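Long-range contacts in luciferase-like enzymeAMP-CoA-ligase (Zophobas atratus, PDB 4W8O), which probably activates carboxylic acids with ATP as acyl-adenylates and passes them to coenzyme A, as a luciferase-like AMP-CoA ligase from a nonluminescent mealworm: residues S55-L60 against G164-F169; K65-T70 against P118-V123; S172-D177 against H197-F202. All blocks are in the same frame, centred on the assembly; numbering follows the deposited sequence.

Contact 1: S55-L60 against G164-F169; sequences STRVAL and GDEKAF
One charged pair and one apolar patch join helix residues 55-60 to the loop 164-169. The charged pair is Arg57 with Glu166. The Arg57 side chain runs extended from CG to NE, with CG anti to the carbonyl carbon. Its NE-H points almost straight at Glu166 OE1, at 2.8 Å and an N-H...O angle of 178°. The oxygen lies in the guanidinium plane, at its edge. The donor, however, comes from above the carboxylate plane, and the two flat groups stand 84° apart. The salt bridge is therefore single-pronged. An alanine here would probably lose the bridge and the packing of the arginine CG and CD against the carboxylate, leaving Glu166 less firmly held.

The apolar patch is built round Phe169, whose CG is anti to the backbone N (chi1 177°). Three helix side chains touch its ring. Leu60 CD2 reaches Phe169 CD1 at 3.6 Å, and Thr56 CG2 reaches Phe169 CD2 at 3.7 Å. Ala59 CB meets the tip of the ring, 3.8 Å from Phe169 CZ. The other Leu60 branch turns to the loop, with CD1 3.8 Å from Glu166 CG. The Thr56 hydroxyl is bonded to Lys52 O in its own helix.

Within the loop, Asp165 OD1 accepts from Ala168 N, three residues on, an Asx motif.

The contact ties helix 48-64 to the connection between helix 156-159 and strand 179-184. Ser55, Val58 and Ala59 of the same helix pack on helix 85-92, and Phe169 also touches Leu93 just beyond that helix.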
ATOM      1  N   SER A  55      -2.728 -15.164 -13.561  1.00 32.35           N
ATOM      2  CA  SER A  55      -2.401 -15.456 -12.170  1.00 31.85           C
ATOM      3  C   SER A  55      -2.767 -16.898 -11.790  1.00 32.04           C
ATOM      4  O   SER A  55      -2.050 -17.527 -11.020  1.00 31.30           O
ATOM      5  CB  SER A  55      -3.090 -14.462 -11.223  1.00 31.42           C
ATOM      6  OG  SER A  55      -4.501 -14.513 -11.351  1.00 32.85           O
ATOM      7  N   THR A  56      -3.879 -17.408 -12.316  1.00 32.80           N
ATOM      8  CA  THR A  56      -4.278 -18.799 -12.062  1.00 33.41           C
ATOM      9  C   THR A  56      -3.203 -19.752 -12.600  1.00 33.92           C
ATOM     10  O   THR A  56      -2.801 -20.695 -11.917  1.00 33.44           O
ATOM     11  CB  THR A  56      -5.657 -19.111 -12.671  1.00 34.41           C
ATOM     12  OG1 THR A  56      -6.656 -18.293 -12.040  1.00 33.88           O
ATOM     13  CG2 THR A  56      -6.025 -20.585 -12.494  1.00 35.14           C
ATOM     14  N   ARG A  57      -2.705 -19.465 -13.800  1.00 34.81           N
ATOM     15  CA  ARG A  57      -1.663 -20.282 -14.417  1.00 35.43           C
ATOM     16  C   ARG A  57      -0.354 -20.224 -13.648  1.00 34.60           C
ATOM     17  O   ARG A  57       0.285 -21.255 -13.437  1.00 34.70           O
ATOM     18  CB  ARG A  57      -1.441 -19.864 -15.869  1.00 37.12           C
ATOM     19  CG  ARG A  57      -2.568 -20.282 -16.789  1.00 38.94           C
ATOM     20  CD  ARG A  57      -2.409 -19.655 -18.154  1.00 40.51           C
ATOM     21  NE  ARG A  57      -3.538 -19.947 -19.023  1.00 42.32           N
ATOM     22  CZ  ARG A  57      -3.668 -19.471 -20.256  1.00 43.96           C
ATOM     23  NH1 ARG A  57      -2.747 -18.664 -20.770  1.00 43.57           N
ATOM     24  NH2 ARG A  57      -4.731 -19.796 -20.978  1.00 45.19           N
ATOM     25  N   VAL A  58       0.036 -19.027 -13.211  1.00 33.18           N
ATOM     26  CA  VAL A  58       1.218 -18.884 -12.367  1.00 31.99           C
ATOM     27  C   VAL A  58       1.059 -19.676 -11.069  1.00 31.30           C
ATOM     28  O   VAL A  58       1.994 -20.358 -10.650  1.00 31.27           O
ATOM     29  CB  VAL A  58       1.540 -17.405 -12.071  1.00 31.43           C
ATOM     30  CG1 VAL A  58       2.661 -17.284 -11.052  1.00 30.90           C
ATOM     31  CG2 VAL A  58       1.936 -16.677 -13.348  1.00 32.32           C
ATOM     32  N   ALA A  59      -0.118 -19.590 -10.446  1.00 30.70           N
ATOM     33  CA  ALA A  59      -0.398 -20.302  -9.192  1.00 30.58           C
ATOM     34  C   ALA A  59      -0.271 -21.816  -9.337  1.00 31.23           C
ATOM     35  O   ALA A  59       0.345 -22.481  -8.495  1.00 30.97           O
ATOM     36  CB  ALA A  59      -1.789 -19.954  -8.676  1.00 30.27           C
ATOM     37  N   LEU A  60      -0.865 -22.357 -10.398  1.00 32.35           N
ATOM     38  CA  LEU A  60      -0.803 -23.800 -10.652  1.00 33.60           C
ATOM     39  C   LEU A  60       0.643 -24.255 -10.837  1.00 33.26           C
ATOM     40  O   LEU A  60       1.014 -25.327 -10.387  1.00 33.42           O
ATOM     41  CB  LEU A  60      -1.651 -24.193 -11.869  1.00 34.97           C
ATOM     42  CG  LEU A  60      -3.162 -24.149 -11.638  1.00 35.31           C
ATOM     43  CD1 LEU A  60      -3.896 -24.170 -12.970  1.00 36.63           C
ATOM     44  CD2 LEU A  60      -3.620 -25.307 -10.758  1.00 35.89           C
ATOM     45  N   GLY A 164      -2.602 -27.944 -16.192  1.00 62.39           N
ATOM     46  CA  GLY A 164      -3.445 -28.294 -15.066  1.00 63.88           C
ATOM     47  C   GLY A 164      -4.869 -27.864 -15.328  1.00 63.04           C
ATOM     48  O   GLY A 164      -5.182 -27.285 -16.372  1.00 62.40           O
ATOM     49  N   ASP A 165      -5.734 -28.158 -14.369  1.00 64.00           N
ATOM     50  CA  ASP A 165      -7.141 -27.843 -14.483  1.00 63.28           C
ATOM     51  C   ASP A 165      -7.342 -26.387 -14.063  1.00 58.59           C
ATOM     52  O   ASP A 165      -7.627 -26.089 -12.902  1.00 57.96           O
ATOM     53  CB  ASP A 165      -7.954 -28.806 -13.613  1.00 67.33           C
ATOM     54  CG  ASP A 165      -9.426 -28.806 -13.955  1.00 68.73           C
ATOM     55  OD1 ASP A 165      -9.921 -27.797 -14.511  1.00 66.44           O
ATOM     56  OD2 ASP A 165     -10.089 -29.822 -13.656  1.00 73.03           O
ATOM     57  N   GLU A 166      -7.174 -25.486 -15.025  1.00 55.04           N
ATOM     58  CA  GLU A 166      -7.334 -24.056 -14.782  1.00 52.28           C
ATOM     59  C   GLU A 166      -8.761 -23.747 -14.377  1.00 52.50           C
ATOM     60  O   GLU A 166      -9.007 -22.908 -13.510  1.00 51.99           O
ATOM     61  CB  GLU A 166      -6.959 -23.251 -16.027  1.00 50.95           C
ATOM     62  CG  GLU A 166      -5.475 -23.300 -16.351  1.00 50.24           C
ATOM     63  CD  GLU A 166      -5.140 -22.701 -17.704  1.00 50.05           C
ATOM     64  OE1 GLU A 166      -5.608 -21.586 -18.017  1.00 49.02           O
ATOM     65  OE2 GLU A 166      -4.386 -23.347 -18.458  1.00 51.90           O
ATOM     66  N   LYS A 167      -9.694 -24.460 -14.991  1.00 48.64           N
ATOM     67  CA  LYS A 167     -11.111 -24.242 -14.764  1.00 49.33           C
ATOM     68  C   LYS A 167     -11.505 -24.561 -13.328  1.00 47.86           C
ATOM     69  O   LYS A 167     -12.307 -23.846 -12.729  1.00 48.17           O
ATOM     70  CB  LYS A 167     -11.922 -25.106 -15.730  1.00 51.68           C
ATOM     71  CG  LYS A 167     -13.333 -24.611 -15.952  1.00 53.48           C
ATOM     72  CD  LYS A 167     -14.038 -25.456 -16.998  1.00 55.87           C
ATOM     73  CE  LYS A 167     -15.307 -24.780 -17.471  1.00 57.90           C
ATOM     74  NZ  LYS A 167     -15.911 -25.514 -18.613  1.00 60.73           N
ATOM     75  N   ALA A 168     -10.927 -25.625 -12.779  1.00 46.38           N
ATOM     76  CA  ALA A 168     -11.272 -26.088 -11.439  1.00 45.43           C
ATOM     77  C   ALA A 168     -10.510 -25.368 -10.332  1.00 42.93           C
ATOM     78  O   ALA A 168     -10.911 -25.431  -9.170  1.00 42.62           O
ATOM     79  CB  ALA A 168     -11.042 -27.588 -11.333  1.00 46.30           C
ATOM     80  N   PHE A 169      -9.411 -24.695 -10.667  1.00 41.15           N
ATOM     81  CA  PHE A 169      -8.572 -24.096  -9.632  1.00 38.74           C
ATOM     82  C   PHE A 169      -9.358 -23.135  -8.753  1.00 38.53           C
ATOM     83  O   PHE A 169     -10.127 -22.305  -9.241  1.00 38.63           O
ATOM     84  CB  PHE A 169      -7.368 -23.373 -10.221  1.00 37.55           C
ATOM     85  CG  PHE A 169      -6.527 -22.675  -9.188  1.00 35.56           C
ATOM     86  CD1 PHE A 169      -5.606 -23.385  -8.430  1.00 34.85           C
ATOM     87  CD2 PHE A 169      -6.669 -21.312  -8.959  1.00 34.73           C
ATOM     88  CE1 PHE A 169      -4.839 -22.753  -7.474  1.00 33.56           C
ATOM     89  CE2 PHE A 169      -5.899 -20.670  -8.001  1.00 33.12           C
ATOM     90  CZ  PHE A 169      -4.986 -21.391  -7.259  1.00 32.63           C
TER

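Contact 2: K65-T70 against P118-V123; sequences KGITST and PRIIFV
A Schellman motif ends helix 48-64 at Gly66, and Arg119 reaches over this turn from just before strand 120-124. The strand belongs to a mixed beta-sheet of the AMP-binding (ANL) region. Arg119 is extended from CG to NE, with CG anti to the backbone N (chi1 179°). This straight chain carries the guanidinium out to the helix end. One face of the group lies against the backbone at Gly66 C and Ile67 N. Arg119 NH2 gives a weak bond to Lys65 O, at 2.8 Å with an N-H...O angle of only 117°. Arg119 NH1 lies 3.0 Å from Gly66 O and forms a salt bridge with Asp71. The carbonyls at the C-terminal end of a helix carry partial negative charge, so they would probably favour the guanidinium's positive charge. Gly66 has positive phi, and a CB on it would collide with Arg119 NH2.

Ile67 and Arg119 run past each other in opposite directions. The methyl Ile67 CD1 touches the aliphatic part of the arginine, 3.7 Å from Arg119 CD. Ile67 and Ile120 cross obliquely and meet tip to tip. Lys65 also stretches toward Ile120, while its amine is paired with Glu143 of strand 143-147. Strand 120-124 lies between that strand and strand 72-76. The meeting of the two isoleucines is methyl on methyl, with Ile67 CD1 3.7 Å from Ile120 CD1.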
ATOM      1  N   LYS A  65       5.835 -26.493  -8.068  1.00 33.09           N
ATOM      2  CA  LYS A  65       7.154 -26.251  -7.472  1.00 33.84           C
ATOM      3  C   LYS A  65       7.188 -26.489  -5.961  1.00 32.87           C
ATOM      4  O   LYS A  65       8.238 -26.337  -5.339  1.00 33.67           O
ATOM      5  CB  LYS A  65       7.627 -24.821  -7.743  1.00 34.01           C
ATOM      6  CG  LYS A  65       7.949 -24.489  -9.188  1.00 35.71           C
ATOM      7  CD  LYS A  65       8.375 -23.026  -9.257  1.00 36.63           C
ATOM      8  CE  LYS A  65       8.946 -22.659 -10.608  1.00 39.13           C
ATOM      9  NZ  LYS A  65      10.254 -23.293 -10.896  1.00 40.21           N
ATOM     10  N   GLY A  66       6.041 -26.819  -5.369  1.00 32.47           N
ATOM     11  CA  GLY A  66       5.960 -27.167  -3.957  1.00 31.83           C
ATOM     12  C   GLY A  66       5.610 -26.012  -3.028  1.00 31.15           C
ATOM     13  O   GLY A  66       5.757 -26.149  -1.813  1.00 30.64           O
ATOM     14  N   ILE A  67       5.147 -24.887  -3.590  1.00 30.39           N
ATOM     15  CA  ILE A  67       4.742 -23.724  -2.797  1.00 29.86           C
ATOM     16  C   ILE A  67       3.433 -23.994  -2.063  1.00 30.22           C
ATOM     17  O   ILE A  67       2.468 -24.486  -2.647  1.00 30.48           O
ATOM     18  CB  ILE A  67       4.579 -22.455  -3.676  1.00 29.31           C
ATOM     19  CG1 ILE A  67       5.928 -22.027  -4.269  1.00 29.38           C
ATOM     20  CG2 ILE A  67       3.964 -21.301  -2.888  1.00 29.06           C
ATOM     21  CD1 ILE A  67       6.958 -21.550  -3.269  1.00 29.13           C
ATOM     22  N   THR A  68       3.418 -23.679  -0.772  1.00 30.24           N
ATOM     23  CA  THR A  68       2.215 -23.782   0.040  1.00 30.15           C
ATOM     24  C   THR A  68       2.120 -22.547   0.919  1.00 29.35           C
ATOM     25  O   THR A  68       2.964 -21.652   0.852  1.00 27.42           O
ATOM     26  CB  THR A  68       2.226 -25.054   0.914  1.00 31.33           C
ATOM     27  OG1 THR A  68       3.297 -24.976   1.855  1.00 32.12           O
ATOM     28  CG2 THR A  68       2.390 -26.307   0.053  1.00 32.24           C
ATOM     29  N   SER A  69       1.096 -22.505   1.761  1.00 29.50           N
ATOM     30  CA  SER A  69       0.830 -21.321   2.556  1.00 29.24           C
ATOM     31  C   SER A  69       1.953 -20.937   3.531  1.00 28.90           C
ATOM     32  O   SER A  69       2.029 -19.787   3.955  1.00 29.21           O
ATOM     33  CB  SER A  69      -0.475 -21.503   3.323  1.00 29.81           C
ATOM     34  OG  SER A  69      -0.302 -22.444   4.357  1.00 31.13           O
ATOM     35  N   THR A  70       2.808 -21.883   3.905  1.00 29.27           N
ATOM     36  CA  THR A  70       3.902 -21.591   4.839  1.00 29.38           C
ATOM     37  C   THR A  70       5.094 -20.859   4.193  1.00 28.47           C
ATOM     38  O   THR A  70       5.912 -20.289   4.892  1.00 27.99           O
ATOM     39  CB  THR A  70       4.405 -22.870   5.541  1.00 30.44           C
ATOM     40  OG1 THR A  70       4.714 -23.867   4.566  1.00 31.46           O
ATOM     41  CG2 THR A  70       3.343 -23.430   6.493  1.00 31.67           C
ATOM     42  N   PRO A 118      13.146 -15.983   1.774  1.00 30.01           N
ATOM     43  CA  PRO A 118      12.116 -16.424   0.830  1.00 29.70           C
ATOM     44  C   PRO A 118      12.471 -17.704   0.073  1.00 30.30           C
ATOM     45  O   PRO A 118      13.642 -18.032  -0.099  1.00 29.99           O
ATOM     46  CB  PRO A 118      11.980 -15.246  -0.132  1.00 29.04           C
ATOM     47  CG  PRO A 118      13.275 -14.511  -0.056  1.00 29.38           C
ATOM     48  CD  PRO A 118      13.957 -14.873   1.236  1.00 29.79           C
ATOM     49  N   ARG A 119      11.441 -18.421  -0.359  1.00 29.94           N
ATOM     50  CA  ARG A 119      11.630 -19.631  -1.134  1.00 31.69           C
ATOM     51  C   ARG A 119      11.849 -19.298  -2.598  1.00 30.92           C
ATOM     52  O   ARG A 119      12.589 -19.976  -3.294  1.00 31.28           O
ATOM     53  CB  ARG A 119      10.420 -20.535  -1.001  1.00 32.93           C
ATOM     54  CG  ARG A 119      10.567 -21.802  -1.806  1.00 35.29           C
ATOM     55  CD  ARG A 119       9.727 -22.888  -1.215  1.00 37.25           C
ATOM     56  NE  ARG A 119       9.662 -24.049  -2.087  1.00 38.74           N
ATOM     57  CZ  ARG A 119       9.013 -25.161  -1.774  1.00 40.97           C
ATOM     58  NH1 ARG A 119       8.375 -25.254  -0.606  1.00 42.25           N
ATOM     59  NH2 ARG A 119       8.989 -26.180  -2.630  1.00 42.29           N
ATOM     60  N   ILE A 120      11.175 -18.258  -3.061  1.00 29.70           N
ATOM     61  CA  ILE A 120      11.326 -17.790  -4.424  1.00 30.00           C
ATOM     62  C   ILE A 120      11.371 -16.283  -4.364  1.00 29.56           C
ATOM     63  O   ILE A 120      10.698 -15.670  -3.522  1.00 28.94           O
ATOM     64  CB  ILE A 120      10.134 -18.185  -5.314  1.00 30.95           C
ATOM     65  CG1 ILE A 120      10.087 -19.698  -5.522  1.00 32.29           C
ATOM     66  CG2 ILE A 120      10.214 -17.478  -6.663  1.00 31.07           C
ATOM     67  CD1 ILE A 120       8.794 -20.195  -6.129  1.00 33.27           C
ATOM     68  N   ILE A 121      12.157 -15.696  -5.259  1.00 29.76           N
ATOM     69  CA  ILE A 121      12.100 -14.259  -5.497  1.00 30.35           C
ATOM     70  C   ILE A 121      11.942 -13.976  -6.991  1.00 29.22           C
ATOM     71  O   ILE A 121      12.745 -14.433  -7.811  1.00 30.29           O
ATOM     72  CB  ILE A 121      13.307 -13.498  -4.894  1.00 31.86           C
ATOM     73  CG1 ILE A 121      13.280 -12.032  -5.336  1.00 32.97           C
ATOM     74  CG2 ILE A 121      14.621 -14.123  -5.309  1.00 34.01           C
ATOM     75  CD1 ILE A 121      14.093 -11.125  -4.447  1.00 34.30           C
ATOM     76  N   PHE A 122      10.882 -13.250  -7.329  1.00 28.35           N
ATOM     77  CA  PHE A 122      10.676 -12.717  -8.678  1.00 28.28           C
ATOM     78  C   PHE A 122      11.400 -11.377  -8.795  1.00 28.98           C
ATOM     79  O   PHE A 122      11.215 -10.490  -7.954  1.00 27.80           O
ATOM     80  CB  PHE A 122       9.183 -12.521  -8.969  1.00 28.22           C
ATOM     81  CG  PHE A 122       8.424 -13.812  -9.157  1.00 28.23           C
ATOM     82  CD1 PHE A 122       8.017 -14.558  -8.064  1.00 28.07           C
ATOM     83  CD2 PHE A 122       8.113 -14.274 -10.426  1.00 28.53           C
ATOM     84  CE1 PHE A 122       7.316 -15.751  -8.228  1.00 28.53           C
ATOM     85  CE2 PHE A 122       7.418 -15.461 -10.602  1.00 29.72           C
ATOM     86  CZ  PHE A 122       7.022 -16.205  -9.497  1.00 29.48           C
ATOM     87  N   VAL A 123      12.195 -11.221  -9.852  1.00 29.94           N
ATOM     88  CA  VAL A 123      13.061 -10.052 -10.003  1.00 30.12           C
ATOM     89  C   VAL A 123      13.049  -9.481 -11.422  1.00 29.94           C
ATOM     90  O   VAL A 123      13.090 -10.218 -12.396  1.00 30.03           O
ATOM     91  CB  VAL A 123      14.509 -10.408  -9.594  1.00 31.10           C
ATOM     92  CG1 VAL A 123      15.149 -11.341 -10.611  1.00 32.65           C
ATOM     93  CG2 VAL A 123      15.362  -9.152  -9.432  1.00 32.18           C
TER

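Contact 3: S172-D177 against H197-F202; sequences SKTDID and HSHRSF
The backbone of loop 172-177 comes close to the start of helix 199-211, where Arg200 N donates to Ile176 O at 3.2 Å, in the carbonyl plane. Ser198 is the N-cap of this helix and forms a capping box with Ser201.

Arg200 is bent at chi3 (52°), which brings its guanidinium back beside Asp177. Arg200 NH1 donates to the syn lone pair of Asp177 OD1, at 2.7 Å. This salt bridge lies near the guanidinium plane, with the carboxylate plane turned 78° from it. A water also donates to Asp177 OD1 and bonds to Ser198 OG, so the cap and the carboxylate are linked. Ile176 lies across the bent chain, with CD1 3.4 Å from Arg200 CD.

The His199 ring lies beside Thr174 and Asp175. Thr174 CG2 touches His199 NE2 at 3.7 Å. A water in the ring plane bonds both His199 NE2 and Thr174 OG1. His199 ND1 bonds to Phe20 N, so both ring nitrogens have partners.

Loop 172-177 leads into strand 179-184, which pairs antiparallel with strand 194-198. The contact thus closes this hairpin at the N-terminal end of helix 199-211, where Phe202 packs on Val181 and Phe183.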
ATOM      1  N   SER A 172      -6.467 -21.691  -2.205  1.00 34.82           N
ATOM      2  CA  SER A 172      -6.385 -22.612  -1.078  1.00 35.72           C
ATOM      3  C   SER A 172      -7.113 -22.059   0.131  1.00 36.64           C
ATOM      4  O   SER A 172      -7.053 -20.863   0.406  1.00 34.79           O
ATOM      5  CB  SER A 172      -4.925 -22.849  -0.698  1.00 35.05           C
ATOM      6  OG  SER A 172      -4.178 -23.301  -1.810  1.00 35.05           O
ATOM      7  N   LYS A 173      -7.809 -22.933   0.846  1.00 38.97           N
ATOM      8  CA  LYS A 173      -8.340 -22.587   2.153  1.00 40.67           C
ATOM      9  C   LYS A 173      -7.156 -22.432   3.090  1.00 39.82           C
ATOM     10  O   LYS A 173      -6.198 -23.197   3.003  1.00 40.04           O
ATOM     11  CB  LYS A 173      -9.294 -23.677   2.651  1.00 43.57           C
ATOM     12  CG  LYS A 173     -10.595 -23.738   1.860  1.00 46.00           C
ATOM     13  CD  LYS A 173     -11.400 -22.469   2.088  1.00 47.41           C
ATOM     14  CE  LYS A 173     -12.695 -22.457   1.306  1.00 50.76           C
ATOM     15  NZ  LYS A 173     -13.359 -21.137   1.511  1.00 52.60           N
ATOM     16  N   THR A 174      -7.195 -21.418   3.946  1.00 39.39           N
ATOM     17  CA  THR A 174      -6.108 -21.188   4.895  1.00 38.72           C
ATOM     18  C   THR A 174      -6.644 -20.558   6.177  1.00 37.95           C
ATOM     19  O   THR A 174      -7.842 -20.311   6.305  1.00 38.65           O
ATOM     20  CB  THR A 174      -4.975 -20.338   4.267  1.00 38.93           C
ATOM     21  OG1 THR A 174      -3.855 -20.261   5.172  1.00 39.67           O
ATOM     22  CG2 THR A 174      -5.464 -18.931   3.911  1.00 38.33           C
ATOM     23  N   ASP A 175      -5.760 -20.355   7.145  1.00 36.29           N
ATOM     24  CA  ASP A 175      -6.120 -19.719   8.401  1.00 35.89           C
ATOM     25  C   ASP A 175      -6.048 -18.208   8.178  1.00 33.92           C
ATOM     26  O   ASP A 175      -4.973 -17.681   7.884  1.00 32.11           O
ATOM     27  CB  ASP A 175      -5.153 -20.170   9.502  1.00 36.51           C
ATOM     28  CG  ASP A 175      -5.583 -19.733  10.896  1.00 37.68           C
ATOM     29  OD1 ASP A 175      -5.846 -18.538  11.110  1.00 37.30           O
ATOM     30  OD2 ASP A 175      -5.643 -20.596  11.799  1.00 40.41           O
ATOM     31  N   ILE A 176      -7.178 -17.513   8.307  1.00 33.52           N
ATOM     32  CA  ILE A 176      -7.212 -16.068   8.010  1.00 33.05           C
ATOM     33  C   ILE A 176      -6.450 -15.177   9.015  1.00 32.47           C
ATOM     34  O   ILE A 176      -6.231 -13.999   8.742  1.00 31.94           O
ATOM     35  CB  ILE A 176      -8.642 -15.535   7.753  1.00 33.90           C
ATOM     36  CG1 ILE A 176      -9.518 -15.625   9.001  1.00 35.51           C
ATOM     37  CG2 ILE A 176      -9.281 -16.277   6.577  1.00 34.45           C
ATOM     38  CD1 ILE A 176     -10.906 -15.055   8.797  1.00 36.84           C
ATOM     39  N   ASP A 177      -6.020 -15.738  10.144  1.00 33.05           N
ATOM     40  CA  ASP A 177      -5.131 -15.022  11.071  1.00 32.99           C
ATOM     41  C   ASP A 177      -3.647 -15.281  10.812  1.00 32.27           C
ATOM     42  O   ASP A 177      -2.796 -14.710  11.490  1.00 31.99           O
ATOM     43  CB  ASP A 177      -5.483 -15.365  12.516  1.00 34.74           C
ATOM     44  CG  ASP A 177      -6.825 -14.810  12.922  1.00 35.67           C
ATOM     45  OD1 ASP A 177      -7.081 -13.620  12.650  1.00 35.48           O
ATOM     46  OD2 ASP A 177      -7.627 -15.562  13.494  1.00 37.80           O
ATOM     47  N   HIS A 197       1.195  -8.568   8.383  1.00 25.99           N
ATOM     48  CA  HIS A 197      -0.259  -8.442   8.344  1.00 25.75           C
ATOM     49  C   HIS A 197      -0.891  -9.780   8.017  1.00 26.31           C
ATOM     50  O   HIS A 197      -0.420 -10.511   7.134  1.00 25.76           O
ATOM     51  CB  HIS A 197      -0.706  -7.385   7.340  1.00 25.31           C
ATOM     52  CG  HIS A 197      -0.549  -5.993   7.850  1.00 25.37           C
ATOM     53  ND1 HIS A 197      -1.361  -5.471   8.832  1.00 25.59           N
ATOM     54  CD2 HIS A 197       0.356  -5.031   7.557  1.00 25.25           C
ATOM     55  CE1 HIS A 197      -0.977  -4.238   9.107  1.00 25.92           C
ATOM     56  NE2 HIS A 197       0.064  -3.948   8.349  1.00 25.57           N
ATOM     57  N   SER A 198      -1.968 -10.090   8.737  1.00 26.65           N
ATOM     58  CA  SER A 198      -2.750 -11.279   8.481  1.00 26.63           C
ATOM     59  C   SER A 198      -3.673 -11.013   7.309  1.00 26.17           C
ATOM     60  O   SER A 198      -3.783  -9.889   6.834  1.00 25.14           O
ATOM     61  CB  SER A 198      -3.573 -11.658   9.717  1.00 27.51           C
ATOM     62  OG  SER A 198      -4.508 -10.649  10.039  1.00 27.70           O
ATOM     63  N   HIS A 199      -4.341 -12.056   6.847  1.00 26.46           N
ATOM     64  CA  HIS A 199      -5.350 -11.887   5.820  1.00 27.06           C
ATOM     65  C   HIS A 199      -6.376 -10.885   6.336  1.00 27.45           C
ATOM     66  O   HIS A 199      -6.737  -9.940   5.644  1.00 27.27           O
ATOM     67  CB  HIS A 199      -6.015 -13.221   5.469  1.00 27.43           C
ATOM     68  CG  HIS A 199      -5.042 -14.269   5.036  1.00 27.13           C
ATOM     69  ND1 HIS A 199      -4.562 -14.355   3.751  1.00 26.95           N
ATOM     70  CD2 HIS A 199      -4.417 -15.245   5.733  1.00 27.33           C
ATOM     71  CE1 HIS A 199      -3.702 -15.348   3.665  1.00 27.16           C
ATOM     72  NE2 HIS A 199      -3.598 -15.907   4.854  1.00 27.72           N
ATOM     73  N   ARG A 200      -6.787 -11.059   7.581  1.00 28.56           N
ATOM     74  CA  ARG A 200      -7.793 -10.190   8.174  1.00 30.11           C
ATOM     75  C   ARG A 200      -7.302  -8.752   8.301  1.00 29.05           C
ATOM     76  O   ARG A 200      -7.980  -7.825   7.844  1.00 28.59           O
ATOM     77  CB  ARG A 200      -8.241 -10.738   9.524  1.00 32.63           C
ATOM     78  CG  ARG A 200      -9.130 -11.964   9.362  1.00 35.68           C
ATOM     79  CD  ARG A 200      -9.660 -12.528  10.677  1.00 39.10           C
ATOM     80  NE  ARG A 200     -10.314 -11.525  11.505  1.00 42.08           N
ATOM     81  CZ  ARG A 200     -10.028 -11.282  12.785  1.00 46.26           C
ATOM     82  NH1 ARG A 200      -9.094 -11.978  13.440  1.00 46.93           N
ATOM     83  NH2 ARG A 200     -10.700 -10.333  13.429  1.00 48.72           N
ATOM     84  N   SER A 201      -6.122  -8.568   8.896  1.00 27.89           N
ATOM     85  CA  SER A 201      -5.614  -7.225   9.132  1.00 27.66           C
ATOM     86  C   SER A 201      -5.355  -6.472   7.828  1.00 27.45           C
ATOM     87  O   SER A 201      -5.720  -5.305   7.714  1.00 27.55           O
ATOM     88  CB  SER A 201      -4.389  -7.226  10.053  1.00 27.25           C
ATOM     89  OG  SER A 201      -3.188  -7.572   9.396  1.00 26.84           O
ATOM     90  N   PHE A 202      -4.768  -7.130   6.830  1.00 27.18           N
ATOM     91  CA  PHE A 202      -4.519  -6.441   5.571  1.00 26.92           C
ATOM     92  C   PHE A 202      -5.821  -6.085   4.865  1.00 27.66           C
ATOM     93  O   PHE A 202      -5.962  -4.985   4.325  1.00 27.42           O
ATOM     94  CB  PHE A 202      -3.620  -7.225   4.612  1.00 26.40           C
ATOM     95  CG  PHE A 202      -3.164  -6.391   3.445  1.00 26.48           C
ATOM     96  CD1 PHE A 202      -2.216  -5.397   3.626  1.00 26.66           C
ATOM     97  CD2 PHE A 202      -3.731  -6.542   2.194  1.00 26.98           C
ATOM     98  CE1 PHE A 202      -1.809  -4.590   2.573  1.00 26.53           C
ATOM     99  CE2 PHE A 202      -3.333  -5.744   1.141  1.00 27.17           C
ATOM    100  CZ  PHE A 202      -2.376  -4.761   1.329  1.00 26.85           C
TER
HETATM  101  O   HOH W   1      -2.001 -18.104   4.733  1.00 26.88           O
HETATM  102  O   HOH W   2      -5.317 -11.576  12.449  1.00 33.02           O

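Overall arrangement
Contact 2 is nested inside the loop closed by contact 1, and contact 3 follows both along the chain. The centres of contacts 1 and 2 are 16 Å apart. Their nearest atoms stay about 5 Å apart, but helix 48-64 leads directly from one to the other. The segments of contacts 1 and 3 adjoin in sequence, with centres 21 Å apart. Contacts 2 and 3 touch through Ser69 CB and Thr174 OG1, at 4.0 Å, and reach the same mixed sheet. The segment 197-202 reaches toward the polyethylene glycol pocket through His197, which takes no part in contact 3: its NE2 bonds to the carbonyl of Ser325, a pocket residue. Ser186, another pocket residue, lies just beyond strand 179-184.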